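Local structure of probable ABC transporter phosphite binding protein PhnD1 (Prochlorococcus marinus str. MIT 9301, 5LQ5) at residues M132-L137 with V142-F147; K112-L117 with E195-T200. The protein binds inorganic phosphite strongly, and methylphosphonate and phosphate only very weakly, probably as the solute-binding component of an ABC transporter. One frame throughout, in Å; residues are numbered along the deposited sequence.

The two contacts lie in the same lobe of the binding protein, their centres about 10 Å apart, and along the chain interaction 1 is nested inside the loop closed by interaction 2. They meet at two places. At one, His146 O and Asn116 N are 2.8 Å apart in a backbone hydrogen bond. Close by, Phe147 CD1 packs 3.5 Å from Leu114 O. At the other, Phe136 CE2 touches Thr200 CB at 3.5 Å. Neither contact includes a residue of the phosphite pocket. The link is through helix 127-139, whose first residues, Thr127 and Ser128, belong to that pocket, and the side chain of Glu134 remains about 13 Å from the bound phosphite.

Interaction 1 of 2, residues M132-L137 with V142-F147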
loop_
_atom_site.group_PDB
_atom_site.type_symbol
_atom_site.label_atom_id
_atom_site.label_comp_id
_atom_site.label_asym_id
_atom_site.label_seq_id
_atom_site.Cartn_x
_atom_site.Cartn_y
_atom_site.Cartn_z
ATOM N N MET A 132 10.563 2.656 2.377
ATOM C CA MET A 132 11.286 3.487 1.424
ATOM C C MET A 132 11.606 4.874 1.995
ATOM O O MET A 132 12.733 5.326 1.858
ATOM C CB MET A 132 10.578 3.476 0.090
ATOM C CG MET A 132 10.568 2.075 -0.566
ATOM S SD MET A 132 12.154 1.213 -0.699
ATOM C CE MET A 132 13.024 2.400 -1.715
ATOM N N PRO A 133 10.650 5.523 2.685
ATOM C CA PRO A 133 11.003 6.782 3.371
ATOM C C PRO A 133 12.204 6.677 4.305
ATOM O O PRO A 133 13.105 7.548 4.262
ATOM C CB PRO A 133 9.712 7.133 4.112
ATOM C CG PRO A 133 8.638 6.685 3.140
ATOM C CD PRO A 133 9.168 5.367 2.627
ATOM N N GLU A 134 12.255 5.614 5.113
ATOM C CA GLU A 134 13.398 5.395 6.014
ATOM C C GLU A 134 14.715 5.182 5.232
ATOM O O GLU A 134 15.759 5.740 5.592
ATOM C CB GLU A 134 13.163 4.251 7.012
ATOM C CG GLU A 134 14.268 4.184 8.067
ATOM C CD GLU A 134 13.976 3.331 9.297
ATOM O OE1 GLU A 134 12.927 2.675 9.378
ATOM O OE2 GLU A 134 14.851 3.302 10.193
ATOM N N TYR A 135 14.648 4.352 4.197
ATOM C CA TYR A 135 15.787 4.145 3.306
ATOM C C TYR A 135 16.347 5.469 2.781
ATOM O O TYR A 135 17.557 5.701 2.830
ATOM C CB TYR A 135 15.380 3.199 2.155
ATOM C CG TYR A 135 16.437 2.857 1.156
ATOM C CD1 TYR A 135 17.442 1.943 1.468
ATOM C CD2 TYR A 135 16.372 3.357 -0.123
ATOM C CE1 TYR A 135 18.394 1.602 0.525
ATOM C CE2 TYR A 135 17.294 3.019 -1.082
ATOM C CZ TYR A 135 18.294 2.137 -0.754
ATOM O OH TYR A 135 19.195 1.817 -1.722
ATOM N N PHE A 136 15.469 6.320 2.276
ATOM C CA PHE A 136 15.882 7.624 1.707
ATOM C C PHE A 136 16.400 8.592 2.764
ATOM O O PHE A 136 17.425 9.276 2.571
ATOM C CB PHE A 136 14.788 8.251 0.870
ATOM C CG PHE A 136 14.387 7.438 -0.336
ATOM C CD1 PHE A 136 15.327 6.972 -1.254
ATOM C CD2 PHE A 136 13.055 7.136 -0.532
ATOM C CE1 PHE A 136 14.923 6.221 -2.353
ATOM C CE2 PHE A 136 12.645 6.390 -1.625
ATOM C CZ PHE A 136 13.573 5.926 -2.541
ATOM N N LEU A 137 15.720 8.619 3.906
ATOM C CA LEU A 137 16.185 9.421 5.055
ATOM C C LEU A 137 17.620 9.035 5.413
ATOM O O LEU A 137 18.518 9.880 5.565
ATOM C CB LEU A 137 15.282 9.228 6.273
ATOM C CG LEU A 137 13.976 10.024 6.212
ATOM C CD1 LEU A 137 12.926 9.429 7.133
ATOM C CD2 LEU A 137 14.207 11.484 6.569
ATOM N N VAL A 142 19.939 10.955 7.819
ATOM C CA VAL A 142 18.888 11.106 8.835
ATOM C C VAL A 142 18.471 9.710 9.322
ATOM O O VAL A 142 18.079 8.847 8.508
ATOM C CB VAL A 142 17.655 11.902 8.343
ATOM C CG1 VAL A 142 16.684 12.143 9.490
ATOM C CG2 VAL A 142 18.091 13.216 7.685
ATOM N N GLU A 143 18.518 9.530 10.642
ATOM C CA GLU A 143 18.068 8.303 11.320
ATOM C C GLU A 143 16.928 8.676 12.252
ATOM O O GLU A 143 16.771 9.850 12.665
ATOM C CB GLU A 143 19.203 7.641 12.116
ATOM C CG GLU A 143 20.362 7.191 11.232
ATOM C CD GLU A 143 21.476 6.508 11.994
ATOM O OE1 GLU A 143 21.216 5.474 12.644
ATOM O OE2 GLU A 143 22.619 6.991 11.918
ATOM N N ILE A 144 16.140 7.680 12.628
ATOM C CA ILE A 144 15.007 7.897 13.558
ATOM C C ILE A 144 15.409 8.627 14.862
ATOM O O ILE A 144 14.681 9.502 15.362
ATOM C CB ILE A 144 14.260 6.570 13.855
ATOM C CG1 ILE A 144 13.548 6.137 12.579
ATOM C CG2 ILE A 144 13.271 6.725 15.004
ATOM C CD1 ILE A 144 12.964 4.737 12.623
ATOM N N LYS A 145 16.567 8.283 15.399
ATOM C CA LYS A 145 17.050 8.926 16.619
ATOM C C LYS A 145 17.262 10.457 16.515
ATOM O O LYS A 145 17.376 11.134 17.516
ATOM C CB LYS A 145 18.342 8.274 17.083
ATOM C CG LYS A 145 19.508 8.538 16.139
ATOM C CD LYS A 145 20.759 7.888 16.670
ATOM C CE LYS A 145 21.924 8.290 15.803
ATOM N NZ LYS A 145 23.017 7.299 16.011
ATOM N N HIS A 146 17.305 10.975 15.298
ATOM C CA HIS A 146 17.470 12.427 15.050
ATOM C C HIS A 146 16.193 13.238 15.137
ATOM O O HIS A 146 16.226 14.460 15.106
ATOM C CB HIS A 146 18.107 12.675 13.699
ATOM C CG HIS A 146 19.499 12.131 13.593
ATOM N ND1 HIS A 146 19.959 11.475 12.477
ATOM C CD2 HIS A 146 20.528 12.128 14.477
ATOM C CE1 HIS A 146 21.215 11.109 12.661
ATOM N NE2 HIS A 146 21.581 11.482 13.873
ATOM N N PHE A 147 15.063 12.563 15.155
ATOM C CA PHE A 147 13.793 13.247 15.301
ATOM C C PHE A 147 13.564 13.695 16.732
ATOM O O PHE A 147 14.176 13.164 17.665
ATOM C CB PHE A 147 12.655 12.364 14.798
ATOM C CG PHE A 147 12.720 12.057 13.303
ATOM C CD1 PHE A 147 12.918 13.061 12.362
ATOM C CD2 PHE A 147 12.535 10.763 12.842
ATOM C CE1 PHE A 147 12.951 12.780 11.010
ATOM C CE2 PHE A 147 12.548 10.482 11.492
ATOM C CZ PHE A 147 12.760 11.487 10.575
HETATM O O HOH W 1 16.676 5.275 11.026
#
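Leu137 meets Val142 where the chain leaves helix 127-139: Val142 N donates to Leu137 O over 2.9 Å, with an angle of 154° at the hydrogen, reaching the oxygen from above the carbonyl plane. This i+5 to i bond accompanies the turn of the loop back beside the helix. Along the Leu137 side chain, CB lies 3.6 Å from Val142 O. Its chi1 of -79° sets CG opposite the carbonyl carbon, and beyond CG the two methyls part. CD2 packs 3.9 Å from Val142 CG1, while CD1 comes to the edge of the Phe147 ring, near its plane, 4.0 Å from CZ. One leucine thus touches both ends of the segment 142-147. One turn earlier, the extended Glu134 chain crosses Ile144 at about a right angle, with OE2 3.4 Å from the CD1 methyl. The same OE2 accepts a hydrogen bond from a water at 2.8 Å, and that water accepts one from Ile144 N, so the carboxylate reaches the loop backbone indirectly. Its other oxygen, OE1, forms a salt bridge with Arg130 on the same helix, so each oxygen has a polar partner, which probably limits rotation. On the sheet side, Phe121 of strand 119-121 touches Glu134, Leu137 and Ile144, Phe94 of strand 92-97 packs on Leu137, and Phe119 stacks with Phe147, placing the helix end and its loop over two strands that strand 172-176 separates.

Interaction 2 of 2, residues K112-L117 with E195-T200; sequences KKLKNL and ELFWIT
Leu114 and Phe197 are the nearest backbone pair, yet their CA atoms stand 10.1 Å apart, so side chains alone span the gap between a loop ending in a type II turn and an edge strand. That turn runs from Leu114 to Leu117, is closed by Leu117 N to Leu114 O at 3.3 Å, and carries Asn116 with positive phi at its third position. From the strand, Phe197 extends its ring across the gap, CG being anti to the backbone N (chi1 -176°). Leu114 slides past it in the opposite direction and lays CD2 over one face. CD2 is 4.3 Å from the ring centroid and 26° off the ring normal, which identifies a CH-pi contact displaced toward the rim; its closest ring atom is Phe197 CE2, at 3.8 Å. The rest of the isobutyl group follows, with Leu114 CG 3.9 Å and CD1 4.0 Å from the same CE2. Lys113 adds its CB at 4.2 Å from Phe197 CZ, approaching obliquely, while its extended chain carries the ammonium group onward. With an alanine at Leu114, the branched end that covers this face would be gone, which would probably leave the Phe197 ring freer to tilt and open a gap beneath the turn. Ile105 and Val96 also pack on Phe197, and Phe94 touches Leu114 from the adjoining strand. Phe197 and Trp198 both face Phe94 in a classic beta bulge, to which the non-extended psi of Phe197, -48°, contributes. Strand 194-199 is the outermost strand beside antiparallel 92-97 in a five-stranded mixed sheet, whose order, 153-154, 119-121, 172-176, 92-97, 194-199, is that of a lobe of class II periplasmic binding proteins.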
loop_
_atom_site.group_PDB
_atom_site.type_symbol
_atom_site.label_atom_id
_atom_site.label_comp_id
_atom_site.label_asym_id
_atom_site.label_seq_id
_atom_site.Cartn_x
_atom_site.Cartn_y
_atom_site.Cartn_z
ATOM N N LYS A 112 17.805 16.355 5.511
ATOM C CA LYS A 112 18.438 16.830 6.758
ATOM C C LYS A 112 17.647 17.919 7.482
ATOM O O LYS A 112 17.760 18.064 8.713
ATOM C CB LYS A 112 19.888 17.321 6.511
ATOM C CG LYS A 112 20.938 16.241 6.703
ATOM C CD LYS A 112 22.298 16.643 6.151
ATOM C CE LYS A 112 23.451 16.115 6.999
ATOM N NZ LYS A 112 23.334 14.683 7.399
ATOM N N LYS A 113 16.857 18.681 6.730
ATOM C CA LYS A 113 15.986 19.737 7.320
ATOM C C LYS A 113 14.873 19.151 8.229
ATOM O O LYS A 113 14.223 19.855 8.982
ATOM C CB LYS A 113 15.388 20.635 6.230
ATOM C CG LYS A 113 16.428 21.495 5.506
ATOM C CD LYS A 113 15.825 22.257 4.344
ATOM C CE LYS A 113 16.859 22.716 3.324
ATOM N NZ LYS A 113 16.246 23.478 2.189
ATOM N N LEU A 114 14.688 17.832 8.181
ATOM C CA LEU A 114 13.685 17.180 9.049
ATOM C C LEU A 114 14.177 16.766 10.422
ATOM O O LEU A 114 13.400 16.335 11.296
ATOM C CB LEU A 114 13.029 16.018 8.314
ATOM C CG LEU A 114 12.352 16.406 6.993
ATOM C CD1 LEU A 114 11.769 15.179 6.316
ATOM C CD2 LEU A 114 11.260 17.462 7.155
ATOM N N LYS A 115 15.475 16.882 10.630
ATOM C CA LYS A 115 16.057 16.592 11.944
ATOM C C LYS A 115 15.456 17.522 13.020
ATOM O O LYS A 115 15.147 18.680 12.746
ATOM C CB LYS A 115 17.576 16.739 11.898
ATOM C CG LYS A 115 18.304 15.690 11.076
ATOM C CD LYS A 115 19.809 15.873 11.261
ATOM C CE LYS A 115 20.628 14.675 10.838
ATOM N NZ LYS A 115 21.989 14.805 11.412
ATOM N N ASN A 116 15.293 16.974 14.228
ATOM C CA ASN A 116 14.721 17.692 15.386
ATOM C C ASN A 116 13.276 18.158 15.168
ATOM O O ASN A 116 12.808 19.098 15.810
ATOM C CB ASN A 116 15.625 18.852 15.850
ATOM C CG ASN A 116 15.372 19.266 17.321
ATOM O OD1 ASN A 116 15.149 18.420 18.227
ATOM N ND2 ASN A 116 15.423 20.584 17.570
ATOM N N LEU A 117 12.571 17.497 14.240
ATOM C CA LEU A 117 11.132 17.709 14.066
ATOM C C LEU A 117 10.412 16.479 14.571
ATOM O O LEU A 117 11.007 15.393 14.694
ATOM C CB LEU A 117 10.762 17.963 12.608
ATOM C CG LEU A 117 11.321 19.237 11.964
ATOM C CD1 LEU A 117 10.827 19.331 10.524
ATOM C CD2 LEU A 117 10.911 20.476 12.741
ATOM N N GLU A 195 1.826 21.032 3.090
ATOM C CA GLU A 195 2.593 21.352 1.883
ATOM C C GLU A 195 3.448 20.153 1.487
ATOM O O GLU A 195 4.016 19.467 2.344
ATOM C CB GLU A 195 3.544 22.542 2.113
ATOM C CG GLU A 195 2.878 23.891 2.282
ATOM C CD GLU A 195 2.575 24.613 0.967
ATOM O OE1 GLU A 195 2.527 23.976 -0.111
ATOM O OE2 GLU A 195 2.391 25.847 1.014
ATOM N N LEU A 196 3.549 19.917 0.190
ATOM C CA LEU A 196 4.519 18.953 -0.364
ATOM C C LEU A 196 5.939 19.438 -0.117
ATOM O O LEU A 196 6.308 20.568 -0.500
ATOM C CB LEU A 196 4.287 18.690 -1.859
ATOM C CG LEU A 196 5.301 17.796 -2.585
ATOM C CD1 LEU A 196 5.124 16.348 -2.122
ATOM C CD2 LEU A 196 5.177 17.881 -4.098
ATOM N N PHE A 197 6.739 18.537 0.439
ATOM C CA PHE A 197 8.157 18.781 0.795
ATOM C C PHE A 197 9.132 18.150 -0.175
ATOM O O PHE A 197 10.083 18.804 -0.622
ATOM C CB PHE A 197 8.455 18.385 2.255
ATOM C CG PHE A 197 9.862 18.695 2.722
ATOM C CD1 PHE A 197 10.279 19.996 2.931
ATOM C CD2 PHE A 197 10.774 17.683 2.968
ATOM C CE1 PHE A 197 11.568 20.269 3.350
ATOM C CE2 PHE A 197 12.045 17.952 3.423
ATOM C CZ PHE A 197 12.462 19.275 3.586
ATOM N N TRP A 198 8.911 16.879 -0.492
ATOM C CA TRP A 198 9.783 16.121 -1.402
ATOM C C TRP A 198 9.058 14.931 -2.014
ATOM O O TRP A 198 8.240 14.296 -1.346
ATOM C CB TRP A 198 11.070 15.670 -0.704
ATOM C CG TRP A 198 12.139 15.133 -1.576
ATOM C CD1 TRP A 198 12.765 15.806 -2.594
ATOM C CD2 TRP A 198 12.782 13.857 -1.496
ATOM N NE1 TRP A 198 13.717 15.025 -3.169
ATOM C CE2 TRP A 198 13.758 13.820 -2.519
ATOM C CE3 TRP A 198 12.614 12.724 -0.680
ATOM C CZ2 TRP A 198 14.572 12.710 -2.740
ATOM C CZ3 TRP A 198 13.441 11.620 -0.903
ATOM C CH2 TRP A 198 14.386 11.616 -1.936
ATOM N N ILE A 199 9.363 14.672 -3.285
ATOM C CA ILE A 199 8.935 13.464 -4.000
ATOM C C ILE A 199 10.153 12.541 -4.148
ATOM O O ILE A 199 11.213 12.945 -4.600
ATOM C CB ILE A 199 8.304 13.757 -5.385
ATOM C CG1 ILE A 199 7.092 14.678 -5.260
ATOM C CG2 ILE A 199 7.947 12.464 -6.094
ATOM C CD1 ILE A 199 6.684 15.313 -6.593
ATOM N N THR A 200 9.983 11.281 -3.752
ATOM C CA THR A 200 11.069 10.299 -3.780
ATOM C C THR A 200 11.354 9.699 -5.159
ATOM O O THR A 200 10.500 9.779 -6.066
ATOM C CB THR A 200 10.785 9.108 -2.833
ATOM O OG1 THR A 200 9.759 8.237 -3.376
ATOM C CG2 THR A 200 10.372 9.602 -1.403
#